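Local coordinates for transcription elongation factor Spt5 (Methanocaldococcus jannaschii, PDB 3LPE), which stimulates transcription elongation as a heterodimer with Spt4, using its NusG N-terminal (NGN) domain to engage RNA polymerase, at residues F13-M18 / V53-E58. Residues are numbered along the deposited sequence; the frame is centred on the assembly and turned at random.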
loop_
_atom_site.group_PDB
_atom_site.type_symbol
_atom_site.label_atom_id
_atom_site.label_comp_id
_atom_site.label_asym_id
_atom_site.label_seq_id
_atom_site.Cartn_x
_atom_site.Cartn_y
_atom_site.Cartn_z
ATOM N N PHE A 13 -0.151 6.291 9.374
ATOM C CA PHE A 13 0.812 5.871 10.406
ATOM C C PHE A 13 1.900 5.009 9.787
ATOM O O PHE A 13 1.648 4.273 8.825
ATOM C CB PHE A 13 0.102 5.073 11.508
ATOM C CG PHE A 13 -0.845 5.907 12.327
ATOM C CD1 PHE A 13 -0.371 6.701 13.357
ATOM C CD2 PHE A 13 -2.203 5.935 12.034
ATOM C CE1 PHE A 13 -1.239 7.497 14.106
ATOM C CE2 PHE A 13 -3.075 6.717 12.785
ATOM C CZ PHE A 13 -2.590 7.496 13.814
ATOM N N ALA A 14 3.106 5.107 10.334
ATOM C CA ALA A 14 4.181 4.193 9.960
ATOM C C ALA A 14 4.188 3.012 10.934
ATOM O O ALA A 14 4.213 3.207 12.145
ATOM C CB ALA A 14 5.536 4.933 9.948
ATOM N N VAL A 15 4.094 1.799 10.393
ATOM C CA VAL A 15 4.132 0.571 11.173
ATOM C C VAL A 15 5.524 -0.048 10.953
ATOM O O VAL A 15 5.936 -0.257 9.823
ATOM C CB VAL A 15 3.049 -0.416 10.699
ATOM C CG1 VAL A 15 3.240 -1.790 11.342
ATOM C CG2 VAL A 15 1.682 0.142 11.016
ATOM N N ARG A 16 6.246 -0.309 12.031
ATOM C CA ARG A 16 7.593 -0.863 11.888
ATOM C C ARG A 16 7.537 -2.366 11.672
ATOM O O ARG A 16 6.848 -3.075 12.370
ATOM C CB ARG A 16 8.455 -0.529 13.097
ATOM C CG ARG A 16 9.885 -1.062 12.953
ATOM C CD ARG A 16 10.793 -0.663 14.105
ATOM N NE ARG A 16 12.129 -1.236 13.886
ATOM C CZ ARG A 16 13.081 -1.316 14.813
ATOM N NH1 ARG A 16 12.851 -0.868 16.037
ATOM N NH2 ARG A 16 14.250 -1.872 14.516
ATOM N N THR A 17 8.287 -2.864 10.695
ATOM C CA THR A 17 8.291 -4.285 10.455
ATOM C C THR A 17 9.718 -4.758 10.407
ATOM O O THR A 17 10.639 -3.940 10.436
ATOM C CB THR A 17 7.643 -4.620 9.096
ATOM O OG1 THR A 17 8.563 -4.314 8.037
ATOM C CG2 THR A 17 6.306 -3.809 8.904
ATOM N N MET A 18 9.896 -6.071 10.283
ATOM C CA MET A 18 11.192 -6.614 9.937
ATOM C C MET A 18 11.599 -6.203 8.539
ATOM O O MET A 18 10.789 -6.162 7.601
ATOM C CB MET A 18 11.207 -8.137 10.072
ATOM C CG MET A 18 10.945 -8.564 11.508
ATOM S SD MET A 18 11.011 -10.328 11.624
ATOM C CE MET A 18 12.801 -10.551 11.659
ATOM N N VAL A 53 5.984 0.011 6.940
ATOM C CA VAL A 53 4.848 0.031 6.025
ATOM C C VAL A 53 3.981 1.202 6.477
ATOM O O VAL A 53 3.804 1.430 7.686
ATOM C CB VAL A 53 4.067 -1.306 6.081
ATOM C CG1 VAL A 53 2.803 -1.232 5.261
ATOM C CG2 VAL A 53 4.949 -2.442 5.557
ATOM N N LEU A 54 3.469 1.968 5.521
ATOM C CA LEU A 54 2.644 3.134 5.845
ATOM C C LEU A 54 1.185 2.747 5.712
ATOM O O LEU A 54 0.817 2.170 4.703
ATOM C CB LEU A 54 2.954 4.254 4.860
ATOM C CG LEU A 54 4.405 4.757 4.922
ATOM C CD1 LEU A 54 4.648 5.881 3.931
ATOM C CD2 LEU A 54 4.768 5.211 6.323
ATOM N N VAL A 55 0.363 3.087 6.708
ATOM C CA VAL A 55 -1.035 2.654 6.736
ATOM C C VAL A 55 -1.910 3.883 6.871
ATOM O O VAL A 55 -1.810 4.611 7.836
ATOM C CB VAL A 55 -1.325 1.684 7.915
ATOM C CG1 VAL A 55 -2.813 1.278 7.978
ATOM C CG2 VAL A 55 -0.425 0.425 7.824
ATOM N N GLU A 56 -2.743 4.117 5.866
ATOM C CA GLU A 56 -3.726 5.202 5.895
ATOM C C GLU A 56 -5.040 4.665 6.493
ATOM O O GLU A 56 -5.638 3.697 5.986
ATOM C CB GLU A 56 -3.934 5.726 4.472
ATOM C CG GLU A 56 -4.804 6.982 4.358
ATOM C CD GLU A 56 -5.051 7.382 2.919
ATOM O OE1 GLU A 56 -5.404 8.550 2.681
ATOM O OE2 GLU A 56 -4.881 6.539 2.023
ATOM N N ALA A 57 -5.469 5.271 7.589
ATOM C CA ALA A 57 -6.631 4.790 8.331
ATOM C C ALA A 57 -7.393 5.939 8.987
ATOM O O ALA A 57 -6.874 7.049 9.122
ATOM C CB ALA A 57 -6.200 3.777 9.386
ATOM N N GLU A 58 -8.625 5.669 9.394
ATOM C CA GLU A 58 -9.455 6.689 10.010
ATOM C C GLU A 58 -8.952 7.062 11.399
ATOM O O GLU A 58 -8.950 8.236 11.774
ATOM C CB GLU A 58 -10.892 6.203 10.127
ATOM C CG GLU A 58 -11.874 7.329 10.482
ATOM C CD GLU A 58 -11.803 8.500 9.511
ATOM O OE1 GLU A 58 -11.541 8.276 8.310
ATOM O OE2 GLU A 58 -12.002 9.648 9.955
#
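Phe13 and Val55 face each other as an antiparallel hydrogen-bonded pair, each amide reaching the other's carbonyl: Phe13 N to Val55 O is 2.8 Å and Val55 N to Phe13 O 2.7 Å, and these two bonds close the pair. Val15 and Val53 repeat the exchange, with Val15 N 2.7 Å from Val53 O in an almost straight bond (174° at the hydrogen). Between the two pairs Ala14 and Leu54 form the non-hydrogen-bonded pair, where the CA atoms draw closer; Leu54 CA directs its C-H at Phe13 O, 3.3 Å away, so that this carbonyl receives both an N-H and a weaker C-H contact.

The three pairs are a worked instance of the antiparallel rule: hydrogen-bonded and non-hydrogen-bonded pairs alternate, and side chains alternate with them between the two faces. On the face of Phe13, Val15, Val53 and Val55, the diagonal neighbours Val15 and Val55 share one first torsion, CG1 anti to the backbone N, and the methyls that meet between the strands are the two CG2, 3.8 Å apart. Farther along, Thr17 CG2 meets Val53 CG2 at 3.9 Å, while Thr17 OG1 turns to bond with Met18 O. On the reverse face, one Leu54 methyl, CD2, comes to 3.7 Å from Ala14 CB.

Helix 22-35 covers the valine face through Met29, which touches both Val15 and Val55, and helix 60-67 adds Val63 against Phe13 and Val15. The Glu56 carboxylate bonds to Ser42 and to Ser39 and Glu40 of the partner chain, Spt4 (named RNA polymerase subunit E''), joining this strand to the heterodimer interface. Strands 12-17 and 52-57 are the two central strands of the chain's own four-stranded antiparallel sheet with helices packed on it, the alpha/beta core of the NGN domain.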